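Local coordinates for chitin oligosaccharide binding protein NagB2 (Paenibacillus sp. FPU-7, PDB 7EHU), which binds chitin oligosaccharides, N,N'-diacetylchitobiose and N,N',N''-triacetylchitotriose, as an extracellular solute-binding protein that probably serves their uptake, at residues Q402-L407 / E415-K420. Numbering follows the deposited sequence.
Sequences QSVQEL and EKLVEK
S403 faces L417 and K420 across an antiparallel helical hairpin at the C-terminal end of this periplasmic-binding-protein-like fold. Helices 394-408 and 414-430 form the two arms, joined by the short loop 409-413. The axes of segments 402-407 and 415-420 approach to 10.1 Å and run antiparallel, at 169°. S403 CB sits 3.7 Å from L417 CD1. The same L417 CD1 methyl also lies 3.6 Å from the backbone O of S403. With OG anti to its carbonyl carbon (chi1 -57°), S403 holds the hydroxyl oxygen where K420 can reach it. S403 OG accepts a hydrogen bond from K420 NZ at 3.0 Å and is also hydrogen-bonded to T399 O, one turn earlier. V404 points away from the second arm, but its CG1 still reaches L417 CD1 at 4.1 Å. F236 of helix 230-244 touches both V404 and L417, so the hairpin packs against that helix. E406 forms a salt bridge with K420: OE2 lies 3.0 Å from NZ. The ammonium meets OE2 from above the carboxylate plane, 35° out of it, and the two side chains cross at about a right angle. K420 is extended throughout, which carries NZ across to both S403 and E406. An alanine at K420 would probably leave the E406 carboxylate without this charged mate and S403 OG without one of its bonds. One turn after S403, L407 meets the same L417 methyl: its CB and CD2 each lie 4.0 Å from L417 CD1.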
loop_
_atom_site.group_PDB
_atom_site.type_symbol
_atom_site.label_atom_id
_atom_site.label_comp_id
_atom_site.label_asym_id
_atom_site.label_seq_id
_atom_site.Cartn_x
_atom_site.Cartn_y
_atom_site.Cartn_z
ATOM N N GLN A 402 -15.920 3.747 -3.372
ATOM C CA GLN A 402 -17.267 4.229 -3.072
ATOM C C GLN A 402 -18.194 3.081 -2.724
ATOM O O GLN A 402 -19.032 3.196 -1.815
ATOM C CB GLN A 402 -17.847 4.937 -4.303
ATOM C CG GLN A 402 -17.218 6.256 -4.693
ATOM C CD GLN A 402 -17.058 7.222 -3.539
ATOM O OE1 GLN A 402 -15.942 7.545 -3.142
ATOM N NE2 GLN A 402 -18.179 7.709 -3.009
ATOM N N SER A 403 -18.116 1.995 -3.500
ATOM C CA SER A 403 -19.038 0.878 -3.328
ATOM C C SER A 403 -18.861 0.188 -1.986
ATOM O O SER A 403 -19.855 -0.189 -1.353
ATOM C CB SER A 403 -18.919 -0.125 -4.482
ATOM O OG SER A 403 -19.138 0.500 -5.741
ATOM N N VAL A 404 -17.613 0.001 -1.529
ATOM C CA VAL A 404 -17.430 -0.685 -0.250
ATOM C C VAL A 404 -17.856 0.213 0.906
ATOM O O VAL A 404 -18.334 -0.271 1.933
ATOM C CB VAL A 404 -16.011 -1.252 -0.039
ATOM C CG1 VAL A 404 -15.684 -2.346 -1.064
ATOM C CG2 VAL A 404 -14.922 -0.154 -0.013
ATOM N N GLN A 405 -17.728 1.529 0.757
ATOM C CA GLN A 405 -18.277 2.429 1.764
ATOM C C GLN A 405 -19.794 2.303 1.811
ATOM O O GLN A 405 -20.390 2.237 2.896
ATOM C CB GLN A 405 -17.841 3.862 1.462
ATOM C CG GLN A 405 -16.376 4.146 1.769
ATOM C CD GLN A 405 -15.946 5.526 1.334
ATOM O OE1 GLN A 405 -16.432 6.061 0.338
ATOM N NE2 GLN A 405 -15.044 6.127 2.091
ATOM N N GLU A 406 -20.431 2.232 0.637
ATOM C CA GLU A 406 -21.875 2.029 0.557
ATOM C C GLU A 406 -22.275 0.670 1.108
ATOM O O GLU A 406 -23.299 0.556 1.785
ATOM C CB GLU A 406 -22.316 2.175 -0.899
ATOM C CG GLU A 406 -22.190 3.592 -1.400
ATOM C CD GLU A 406 -22.336 3.729 -2.905
ATOM O OE1 GLU A 406 -22.071 4.830 -3.416
ATOM O OE2 GLU A 406 -22.675 2.741 -3.580
ATOM N N LEU A 407 -21.490 -0.373 0.817
ATOM C CA LEU A 407 -21.760 -1.692 1.381
ATOM C C LEU A 407 -21.751 -1.647 2.904
ATOM O O LEU A 407 -22.666 -2.163 3.558
ATOM C CB LEU A 407 -20.708 -2.678 0.870
ATOM C CG LEU A 407 -20.813 -4.129 1.357
ATOM C CD1 LEU A 407 -22.102 -4.770 0.919
ATOM C CD2 LEU A 407 -19.637 -4.965 0.873
ATOM N N GLU A 415 -24.515 -8.218 -3.666
ATOM C CA GLU A 415 -24.929 -8.543 -5.023
ATOM C C GLU A 415 -24.975 -7.296 -5.905
ATOM O O GLU A 415 -24.525 -7.317 -7.060
ATOM C CB GLU A 415 -26.301 -9.219 -4.962
ATOM C CG GLU A 415 -26.323 -10.609 -4.310
ATOM C CD GLU A 415 -26.168 -10.602 -2.786
ATOM O OE1 GLU A 415 -26.452 -9.576 -2.131
ATOM O OE2 GLU A 415 -25.816 -11.666 -2.236
ATOM N N LYS A 416 -25.530 -6.200 -5.389
ATOM C CA LYS A 416 -25.583 -4.972 -6.172
ATOM C C LYS A 416 -24.191 -4.370 -6.324
ATOM O O LYS A 416 -23.890 -3.756 -7.358
ATOM C CB LYS A 416 -26.561 -3.991 -5.515
ATOM C CG LYS A 416 -28.020 -4.452 -5.491
ATOM C CD LYS A 416 -28.624 -4.556 -6.866
ATOM C CE LYS A 416 -30.083 -4.114 -6.841
ATOM N NZ LYS A 416 -30.890 -4.876 -7.827
ATOM N N LEU A 417 -23.321 -4.556 -5.327
ATOM C CA LEU A 417 -21.948 -4.085 -5.463
ATOM C C LEU A 417 -21.259 -4.744 -6.656
ATOM O O LEU A 417 -20.655 -4.060 -7.489
ATOM C CB LEU A 417 -21.165 -4.345 -4.174
ATOM C CG LEU A 417 -19.694 -3.893 -4.198
ATOM C CD1 LEU A 417 -19.255 -3.389 -2.830
ATOM C CD2 LEU A 417 -18.777 -4.984 -4.689
ATOM N N VAL A 418 -21.320 -6.076 -6.750
ATOM C CA VAL A 418 -20.571 -6.720 -7.825
ATOM C C VAL A 418 -21.187 -6.376 -9.182
ATOM O O VAL A 418 -20.471 -6.285 -10.184
ATOM C CB VAL A 418 -20.390 -8.238 -7.612
ATOM C CG1 VAL A 418 -19.504 -8.532 -6.373
ATOM C CG2 VAL A 418 -21.739 -8.968 -7.504
ATOM N N GLU A 419 -22.510 -6.173 -9.239
ATOM C CA GLU A 419 -23.155 -5.749 -10.483
ATOM C C GLU A 419 -22.641 -4.377 -10.918
ATOM O O GLU A 419 -22.295 -4.165 -12.091
ATOM C CB GLU A 419 -24.686 -5.741 -10.293
ATOM C CG GLU A 419 -25.500 -5.213 -11.472
ATOM C CD GLU A 419 -26.987 -4.984 -11.153
ATOM O OE1 GLU A 419 -27.323 -4.240 -10.204
ATOM O OE2 GLU A 419 -27.830 -5.550 -11.871
ATOM N N LYS A 420 -22.588 -3.432 -9.974
ATOM C CA LYS A 420 -22.072 -2.097 -10.260
ATOM C C LYS A 420 -20.611 -2.158 -10.690
ATOM O O LYS A 420 -20.200 -1.479 -11.638
ATOM C CB LYS A 420 -22.256 -1.235 -9.005
ATOM C CG LYS A 420 -21.784 0.215 -9.065
ATOM C CD LYS A 420 -21.997 0.881 -7.695
ATOM C CE LYS A 420 -21.319 2.242 -7.570
ATOM N NZ LYS A 420 -21.111 2.674 -6.130
#